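Local coordinates for protein oxidized polyvinyl alcohol hydrolase (Sphingopyxis, PDB 3WLA) that hydrolyses beta-diketones such as nonane-4,6-dione and cleaves oxidized polyvinyl alcohol in the second step of polyvinyl alcohol breakdown, at residues V233-W238 with L297-T302; T318-P321 with S325-I328. All coordinates share one frame; numbering follows the deposited sequence.

Contact 1: V233-W238 with L297-T302; sequences VVITVW and LWALNT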
loop_
_atom_site.group_PDB
_atom_site.type_symbol
_atom_site.label_atom_id
_atom_site.label_comp_id
_atom_site.label_asym_id
_atom_site.label_seq_id
_atom_site.Cartn_x
_atom_site.Cartn_y
_atom_site.Cartn_z
ATOM N N VAL A 233 12.461 0.068 1.961
ATOM C CA VAL A 233 12.386 1.514 1.720
ATOM C C VAL A 233 10.853 1.804 1.580
ATOM O O VAL A 233 10.117 1.098 0.856
ATOM C CB VAL A 233 13.169 1.948 0.450
ATOM C CG1 VAL A 233 12.798 1.142 -0.692
ATOM C CG2 VAL A 233 12.949 3.399 0.172
ATOM N N VAL A 234 10.375 2.796 2.313
ATOM C CA VAL A 234 8.939 3.131 2.293
ATOM C C VAL A 234 8.714 4.612 2.032
ATOM O O VAL A 234 9.308 5.485 2.720
ATOM C CB VAL A 234 8.294 2.722 3.630
ATOM C CG1 VAL A 234 6.753 3.098 3.657
ATOM C CG2 VAL A 234 8.499 1.226 3.852
ATOM N N ILE A 235 7.899 4.912 1.015
ATOM C CA ILE A 235 7.574 6.292 0.679
ATOM C C ILE A 235 6.117 6.518 1.053
ATOM O O ILE A 235 5.219 5.976 0.400
ATOM C CB ILE A 235 7.771 6.574 -0.829
ATOM C CG1 ILE A 235 9.247 6.384 -1.205
ATOM C CG2 ILE A 235 7.295 7.963 -1.162
ATOM C CD1 ILE A 235 9.517 6.433 -2.649
ATOM N N THR A 236 5.865 7.301 2.100
ATOM C CA THR A 236 4.485 7.575 2.541
ATOM C C THR A 236 4.095 8.871 1.871
ATOM O O THR A 236 4.885 9.821 1.865
ATOM C CB THR A 236 4.386 7.758 4.076
ATOM O OG1 THR A 236 4.653 6.518 4.712
ATOM C CG2 THR A 236 2.968 8.173 4.475
ATOM N N VAL A 237 2.896 8.919 1.280
ATOM C CA VAL A 237 2.481 10.138 0.612
ATOM C C VAL A 237 1.194 10.677 1.269
ATOM O O VAL A 237 0.231 9.930 1.474
ATOM C CB VAL A 237 2.260 9.898 -0.912
ATOM C CG1 VAL A 237 1.709 11.121 -1.558
ATOM C CG2 VAL A 237 3.555 9.469 -1.598
ATOM N N TRP A 238 1.206 11.973 1.629
ATOM C CA TRP A 238 0.072 12.670 2.206
ATOM C C TRP A 238 -0.364 13.716 1.172
ATOM O O TRP A 238 0.493 14.420 0.596
ATOM C CB TRP A 238 0.497 13.404 3.479
ATOM C CG TRP A 238 -0.544 14.288 4.070
ATOM C CD1 TRP A 238 -1.790 13.924 4.517
ATOM C CD2 TRP A 238 -0.361 15.661 4.467
ATOM N NE1 TRP A 238 -2.385 14.984 5.194
ATOM C CE2 TRP A 238 -1.534 16.054 5.175
ATOM C CE3 TRP A 238 0.690 16.585 4.301
ATOM C CZ2 TRP A 238 -1.694 17.331 5.729
ATOM C CZ3 TRP A 238 0.544 17.864 4.849
ATOM C CH2 TRP A 238 -0.649 18.222 5.559
ATOM N N LEU A 297 7.192 7.715 -11.685
ATOM C CA LEU A 297 8.506 7.211 -12.105
ATOM C C LEU A 297 9.615 7.642 -11.119
ATOM O O LEU A 297 10.524 6.877 -10.867
ATOM C CB LEU A 297 8.872 7.712 -13.479
ATOM C CG LEU A 297 10.265 7.289 -13.965
ATOM C CD1 LEU A 297 10.333 5.742 -14.148
ATOM C CD2 LEU A 297 10.512 8.009 -15.327
ATOM N N TRP A 298 9.504 8.845 -10.563
ATOM C CA TRP A 298 10.457 9.311 -9.592
ATOM C C TRP A 298 10.374 8.430 -8.388
ATOM O O TRP A 298 11.405 7.955 -7.876
ATOM C CB TRP A 298 10.158 10.747 -9.158
ATOM C CG TRP A 298 11.005 11.159 -7.961
ATOM C CD1 TRP A 298 12.340 11.544 -7.969
ATOM C CD2 TRP A 298 10.614 11.105 -6.587
ATOM N NE1 TRP A 298 12.773 11.726 -6.677
ATOM C CE2 TRP A 298 11.739 11.459 -5.812
ATOM C CE3 TRP A 298 9.417 10.787 -5.931
ATOM C CZ2 TRP A 298 11.701 11.497 -4.403
ATOM C CZ3 TRP A 298 9.378 10.827 -4.526
ATOM C CH2 TRP A 298 10.511 11.177 -3.782
ATOM N N ALA A 299 9.153 8.179 -7.928
ATOM C CA ALA A 299 8.976 7.383 -6.719
ATOM C C ALA A 299 9.497 5.945 -6.900
ATOM O O ALA A 299 10.206 5.407 -6.023
ATOM C CB ALA A 299 7.483 7.352 -6.310
ATOM N N LEU A 300 9.157 5.325 -8.024
ATOM C CA LEU A 300 9.611 3.949 -8.231
ATOM C C LEU A 300 11.119 3.878 -8.420
ATOM O O LEU A 300 11.740 2.976 -7.871
ATOM C CB LEU A 300 8.890 3.244 -9.395
ATOM C CG LEU A 300 7.593 2.457 -9.087
ATOM C CD1 LEU A 300 7.898 1.095 -8.383
ATOM C CD2 LEU A 300 6.678 3.321 -8.244
ATOM N N ASN A 301 11.707 4.783 -9.204
ATOM C CA ASN A 301 13.182 4.766 -9.351
ATOM C C ASN A 301 13.845 4.999 -7.985
ATOM O O ASN A 301 14.915 4.436 -7.715
ATOM C CB ASN A 301 13.673 5.838 -10.320
ATOM C CG ASN A 301 13.431 5.483 -11.738
ATOM O OD1 ASN A 301 13.234 4.305 -12.099
ATOM N ND2 ASN A 301 13.469 6.493 -12.588
ATOM N N THR A 302 13.237 5.836 -7.129
ATOM C CA THR A 302 13.790 6.092 -5.802
ATOM C C THR A 302 13.763 4.759 -4.992
ATOM O O THR A 302 14.744 4.389 -4.328
ATOM C CB THR A 302 12.965 7.181 -5.052
ATOM O OG1 THR A 302 13.127 8.437 -5.721
ATOM C CG2 THR A 302 13.411 7.345 -3.605
#
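Ile235 meets Ala299 and Thr302 beside the indole of Trp298, one face of which carries the Thr302 hydroxyl, with OG1 3.3 Å above the ring plane and offset toward the rim. Over the other face of the indole lies Pro320. Ile235 CD1 sits on the hydroxyl's side of the ring, past the CZ3 corner and without touching it closely, while Trp298 NE1 is hydrogen-bonded to Thr318 OG1.

Ile235 does the reaching. Its chi2 of 171° stretches the long branch out, and its CD1 ends 3.6 Å from the backbone O of Ala299 and 4.3 Å from Ala299 CB. The same methyl packs 4.1 Å from Thr302 CG2, the two side chains meeting at a slant. Thr302 can serve both neighbours because its chi1 of -67° sets CG2 anti to the backbone N and swings OG1 back along the helix. There OG1 donates to Trp298 O at 2.8 Å, approaching from above the carbonyl plane, while Thr302 N gives the regular helical bond to that oxygen from the opposite face. Two donors thus hold Trp298 O, and the buried hydroxyl gains a partner by being one of them. With an alanine in place of Thr302, Trp298 O would probably be left with the backbone N-H as its one donor of the pair, and Ile235 CD1 would lose its methyl neighbour.

All three residues that touch are buried. Ala299 also leans on Met183 of the next strand, and Cys279 touches both Ile235 and Trp298. On the other side of the sheet, Thr236 touches Thr261 and Ser264 of helix 257-269. An inner parallel strand with helix 292-304 over one face and helix 257-269 over the other is the layered core of the alpha/beta-hydrolase fold.

Contact 2: T318-P321 with S325-I328; sequences TAPP and SCKI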
loop_
_atom_site.group_PDB
_atom_site.type_symbol
_atom_site.label_atom_id
_atom_site.label_comp_id
_atom_site.label_asym_id
_atom_site.label_seq_id
_atom_site.Cartn_x
_atom_site.Cartn_y
_atom_site.Cartn_z
ATOM N N THR A 318 16.639 12.049 -4.115
ATOM C CA THR A 318 16.791 13.125 -5.087
ATOM C C THR A 318 15.494 13.964 -5.061
ATOM O O THR A 318 14.483 13.532 -4.492
ATOM C CB THR A 318 17.025 12.566 -6.478
ATOM O OG1 THR A 318 15.831 11.910 -6.923
ATOM C CG2 THR A 318 18.204 11.535 -6.441
ATOM N N ALA A 319 15.504 15.144 -5.662
ATOM C CA ALA A 319 14.310 15.980 -5.631
ATOM C C ALA A 319 13.157 15.431 -6.458
ATOM O O ALA A 319 13.351 15.026 -7.624
ATOM C CB ALA A 319 14.641 17.353 -6.124
ATOM N N PRO A 320 11.952 15.402 -5.872
ATOM C CA PRO A 320 10.794 14.896 -6.622
ATOM C C PRO A 320 10.328 15.988 -7.611
ATOM O O PRO A 320 10.886 17.118 -7.650
ATOM C CB PRO A 320 9.764 14.623 -5.523
ATOM C CG PRO A 320 10.071 15.700 -4.505
ATOM C CD PRO A 320 11.582 15.711 -4.489
ATOM N N PRO A 321 9.362 15.654 -8.484
ATOM C CA PRO A 321 8.900 16.686 -9.422
ATOM C C PRO A 321 8.255 17.813 -8.634
ATOM O O PRO A 321 7.982 17.699 -7.435
ATOM C CB PRO A 321 7.848 15.945 -10.271
ATOM C CG PRO A 321 8.320 14.551 -10.264
ATOM C CD PRO A 321 8.789 14.335 -8.827
ATOM N N SER A 325 7.143 17.654 -1.820
ATOM C CA SER A 325 8.205 18.007 -0.902
ATOM C C SER A 325 8.435 16.744 -0.058
ATOM O O SER A 325 7.554 16.340 0.715
ATOM C CB SER A 325 7.732 19.170 -0.032
ATOM O OG SER A 325 8.663 19.459 1.002
ATOM N N CYS A 326 9.581 16.097 -0.240
ATOM C CA CYS A 326 9.876 14.891 0.533
ATOM C C CYS A 326 11.132 15.065 1.436
ATOM O O CYS A 326 12.063 15.824 1.079
ATOM C CB CYS A 326 10.100 13.737 -0.423
ATOM S SG CYS A 326 8.807 13.540 -1.729
ATOM N N LYS A 327 11.124 14.381 2.579
ATOM C CA LYS A 327 12.233 14.423 3.514
ATOM C C LYS A 327 12.447 12.985 4.015
ATOM O O LYS A 327 11.510 12.199 4.050
ATOM C CB LYS A 327 11.900 15.367 4.709
ATOM C CG LYS A 327 11.025 14.756 5.794
ATOM C CD LYS A 327 10.865 15.657 7.058
ATOM C CE LYS A 327 12.001 15.440 8.114
ATOM N NZ LYS A 327 11.818 14.227 9.028
ATOM N N ILE A 328 13.672 12.624 4.393
ATOM C CA ILE A 328 13.899 11.292 4.938
ATOM C C ILE A 328 13.366 11.382 6.357
ATOM O O ILE A 328 13.435 12.450 6.971
ATOM C CB ILE A 328 15.399 10.897 4.948
ATOM C CG1 ILE A 328 15.856 10.627 3.501
ATOM C CG2 ILE A 328 15.594 9.634 5.770
ATOM C CD1 ILE A 328 17.378 10.449 3.316
#
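Pro320 faces Cys326 across two extended backbones that run in roughly opposite directions, their alpha carbons closest at Pro320 and Ser325, 7.0 Å apart. Residues 319-321 keep a polyproline-like conformation, and Pro320 has a psi of 173°. Residues 325-328 form the outermost strand of the sheet, bonded through the backbones of Ser325 and Lys327 to Ser280 and Ala278. The two segments themselves are too far apart to pair as strands.

What bridges them is the pyrrolidine of Pro320. Its CG sits 3.7 Å from Cys326 SG, with Pro320 CB a little farther from the same sulfur at 4.1 Å. The ring also brings CG to 4.4 Å from the backbone N of Ser325. Cys326 CB already points toward 318-321, and a chi1 of -49° leaves SG facing the Pro320 ring; this sulfur is joined to Cys279 SG in a disulfide. Farther along the strand, Lys327 NZ donates to Ile328 O at 3.2 Å and to Arg330 O.

Ring carbons against sulfur make this a purely van der Waals contact, with just 96 Å² buried. The covalent hold on the edge strand comes from the disulfide, and Pro320 covers part of its sulfur at a surface position.

How the contacts relate
From the N terminus, strand 232-238 comes first; the chain then passes through helix 257-269 and strand 274-280 before helix 292-304 returns to pack on it, so contact 1 closes a loop of 58 residues. Only after that does contact 2 open, and with just three residues between its segments it is a tight local closure. The two stand in series, neither nested nor crossed, with centres 9 Å apart. Trp298 joins them: its CH2 packs 3.6 Å from Cys326 SG, and its CE2 lies 3.7 Å from Pro320 CA. Helix 292-304 is thereby tied both to an inner strand of the sheet and to its edge strand, 325-328.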